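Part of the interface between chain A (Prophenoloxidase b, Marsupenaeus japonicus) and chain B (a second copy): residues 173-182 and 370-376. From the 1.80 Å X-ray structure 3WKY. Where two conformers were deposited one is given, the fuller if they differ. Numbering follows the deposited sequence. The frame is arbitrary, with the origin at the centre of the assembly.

Chain A (173-182) DETGLSSRSP
Chain B (370-376) PAKKHST

Interfaces between irregular segments often rest on a few backbone carbonyls answered by donors of different kinds, and the meeting of two copies of Prophenoloxidase b illustrates the principle. Residues 173-182 of chain A begin at the end of a 3-10 segment, D173(A) and E174(A), and continue without regular structure; residues 370-376 of chain B contain neither helix nor strand. The register is set where G176(A) CA lies 4.4 Å from H374(B) CA and L177(A) CA lies 5.4 Å from K373(B) CA, so that numbering rises along one chain as it falls along the other. Together the stretches bury 391 Å².

The backbones come closest, CA to CA, at glycine. G176(A), with phi/psi of 169/165, brings its CA to 3.6 Å from K373(B) O; an ideal CB at this position would lie 3.8 Å from the same oxygen. The next residue, L177(A) (-117/104), supplies the central bond, its N donating to K373(B) O at 3.1 Å with an N-H...O angle of 158°. Its CA-to-CB bond points toward chain B, and with chi1 t and chi2 p the side chain brings CD2 to 3.8 Å from K372(B) O, a contact without hydrogen-bonding character.

The O of water 1 donates to K373(B) O at 3.1 Å and lies 2.8 Å from S181(A) OG, a hydrogen bond. One carbonyl is thus satisfied twice, by a backbone amide directly and by a solvent molecule that reaches a serine in the t rotamer. S181(A) follows a turn in its own chain: R180(A) N donates to L177(A) O at 3.0 Å, and S181(A) N to S178(A) O at 3.2 Å. S178(A) and S179(A), at -58/-35 and -65/-20, form the bend and make no contact across the interface.

The second direct bond comes from a side chain. R180(A) (-115/0) extends with chi1 m, chi2 and chi3 t and chi4 -176°, and NH1 donates to A371(B) O at 2.9 Å, again at 158°. The acceptor lies at the guanidinium edge, near its plane, where the N-H bonds point. NE, NH1 and NH2 also find partners elsewhere in the structure, which helps this buried charged group pay for its desolvation.

Around these bonds aliphatic lysine carbons pack against R180(A). K373(B) (-91/-22; chi m, t, p, t) sets CG 3.6 Å from R180(A) O and 4.1 Å from R180(A) CB, while its NZ is bonded elsewhere. K372(B), left-handed at 55/51, turns the end of its side chain away, leaving CB 4.2 Å from R180(A) NH1.

Proximity alone does not make a bond. The CA-to-CB bond of S375(B), also left-handed at 53/54, points toward chain A, with chi1 m, and its OG comes within 3.0 Å of G176(A) N, yet the angle is poor and the pair is a close contact rather than a hydrogen bond.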

# COMPACT_ATOMS: atom_id res chain seq x y z
N ASP A 173 3.55 -8.41 -36.96
CA ASP A 173 4.90 -8.22 -36.41
C ASP A 173 5.31 -6.75 -36.29
O ASP A 173 6.46 -6.46 -35.96
CB ASP A 173 5.95 -8.92 -37.29
CG ASP A 173 6.08 -10.41 -37.00
OD1 ASP A 173 5.84 -10.82 -35.84
OD2 ASP A 173 6.44 -11.17 -37.92
N GLU A 174 4.39 -5.83 -36.56
CA GLU A 174 4.74 -4.42 -36.71
C GLU A 174 3.95 -3.45 -35.81
O GLU A 174 4.15 -2.24 -35.90
CB GLU A 174 4.61 -4.01 -38.18
CG GLU A 174 5.44 -4.87 -39.14
CD GLU A 174 5.11 -4.63 -40.61
OE1 GLU A 174 4.61 -5.57 -41.27
OE2 GLU A 174 5.36 -3.51 -41.11
N THR A 175 3.07 -3.96 -34.95
CA THR A 175 2.25 -3.08 -34.09
C THR A 175 2.32 -3.44 -32.60
O THR A 175 1.59 -2.88 -31.76
CB THR A 175 0.77 -3.11 -34.52
OG1 THR A 175 0.29 -4.46 -34.52
CG2 THR A 175 0.62 -2.50 -35.91
N GLY A 176 3.20 -4.38 -32.27
CA GLY A 176 3.32 -4.89 -30.91
C GLY A 176 4.21 -6.10 -31.05
O GLY A 176 4.44 -6.57 -32.17
N LEU A 177 4.74 -6.59 -29.94
CA LEU A 177 5.67 -7.70 -29.99
C LEU A 177 5.07 -8.90 -29.27
O LEU A 177 5.05 -8.93 -28.04
CB LEU A 177 6.99 -7.28 -29.33
CG LEU A 177 8.13 -8.30 -29.31
CD1 LEU A 177 8.43 -8.78 -30.72
CD2 LEU A 177 9.36 -7.66 -28.69
N SER A 178 4.58 -9.89 -30.01
CA SER A 178 3.89 -11.00 -29.39
C SER A 178 4.75 -11.72 -28.36
O SER A 178 4.25 -12.19 -27.34
CB SER A 178 3.36 -12.00 -30.43
OG SER A 178 2.22 -11.48 -31.10
N SER A 179 6.06 -11.80 -28.62
CA SER A 179 6.90 -12.59 -27.73
C SER A 179 6.97 -11.99 -26.33
O SER A 179 7.31 -12.69 -25.38
CB SER A 179 8.31 -12.78 -28.31
OG SER A 179 8.94 -11.54 -28.55
N ARG A 180 6.65 -10.70 -26.19
CA ARG A 180 6.63 -10.09 -24.86
C ARG A 180 5.25 -9.64 -24.39
O ARG A 180 5.11 -9.11 -23.29
CB ARG A 180 7.57 -8.89 -24.80
CG ARG A 180 8.96 -9.23 -25.18
CD ARG A 180 9.88 -8.07 -24.87
NE ARG A 180 11.27 -8.50 -24.95
CZ ARG A 180 12.30 -7.72 -24.66
NH1 ARG A 180 12.08 -6.47 -24.26
NH2 ARG A 180 13.53 -8.19 -24.77
N SER A 181 4.24 -9.84 -25.23
CA SER A 181 2.90 -9.33 -24.95
C SER A 181 1.85 -10.34 -25.39
O SER A 181 1.45 -10.36 -26.56
CB SER A 181 2.71 -8.01 -25.70
OG SER A 181 1.41 -7.48 -25.51
N PRO A 182 1.42 -11.21 -24.47
CA PRO A 182 0.43 -12.24 -24.83
C PRO A 182 -0.81 -11.65 -25.52
O PRO A 182 -1.33 -12.27 -26.45
CB PRO A 182 0.06 -12.84 -23.48
CG PRO A 182 1.31 -12.72 -22.67
CD PRO A 182 1.95 -11.40 -23.11
N PRO B 370 8.50 0.42 -21.01
CA PRO B 370 9.88 0.08 -20.63
C PRO B 370 10.33 -1.33 -20.97
O PRO B 370 11.53 -1.58 -20.97
CB PRO B 370 9.88 0.26 -19.11
CG PRO B 370 8.45 -0.03 -18.71
CD PRO B 370 7.63 0.59 -19.83
N ALA B 371 9.39 -2.24 -21.25
CA ALA B 371 9.76 -3.60 -21.64
C ALA B 371 9.58 -3.81 -23.13
O ALA B 371 9.68 -4.94 -23.63
CB ALA B 371 8.96 -4.61 -20.86
N LYS B 372 9.33 -2.71 -23.84
CA LYS B 372 9.26 -2.71 -25.30
C LYS B 372 8.26 -3.74 -25.83
O LYS B 372 8.58 -4.54 -26.70
CB LYS B 372 10.66 -2.91 -25.89
CG LYS B 372 11.61 -1.80 -25.43
CD LYS B 372 12.90 -1.80 -26.21
CE LYS B 372 13.67 -0.52 -25.94
NZ LYS B 372 12.88 0.67 -26.34
N LYS B 373 7.05 -3.69 -25.28
CA LYS B 373 5.98 -4.61 -25.63
C LYS B 373 5.14 -4.05 -26.76
O LYS B 373 4.46 -4.79 -27.46
CB LYS B 373 5.08 -4.82 -24.40
CG LYS B 373 5.78 -5.55 -23.25
CD LYS B 373 5.01 -5.43 -21.92
CE LYS B 373 3.56 -5.77 -22.06
NZ LYS B 373 2.89 -5.77 -20.72
N HIS B 374 5.18 -2.73 -26.93
CA HIS B 374 4.17 -2.05 -27.72
C HIS B 374 4.66 -1.40 -29.01
O HIS B 374 3.92 -0.64 -29.64
CB HIS B 374 3.45 -1.01 -26.84
CG HIS B 374 2.75 -1.62 -25.66
ND1 HIS B 374 1.65 -2.45 -25.80
CD2 HIS B 374 2.99 -1.53 -24.33
CE1 HIS B 374 1.24 -2.83 -24.61
NE2 HIS B 374 2.03 -2.30 -23.70
N SER B 375 5.89 -1.72 -29.40
CA SER B 375 6.47 -1.22 -30.65
C SER B 375 6.38 0.29 -30.73
O SER B 375 5.86 0.84 -31.70
CB SER B 375 5.78 -1.86 -31.85
OG SER B 375 5.91 -3.26 -31.80
N THR B 376 6.90 0.96 -29.71
CA THR B 376 6.78 2.40 -29.67
C THR B 376 8.10 3.09 -29.83
O THR B 376 9.16 2.48 -29.73
CB THR B 376 6.22 2.89 -28.34
OG1 THR B 376 7.11 2.50 -27.29
CG2 THR B 376 4.85 2.30 -28.09
O HOH W 1 1.48 -5.49 -27.48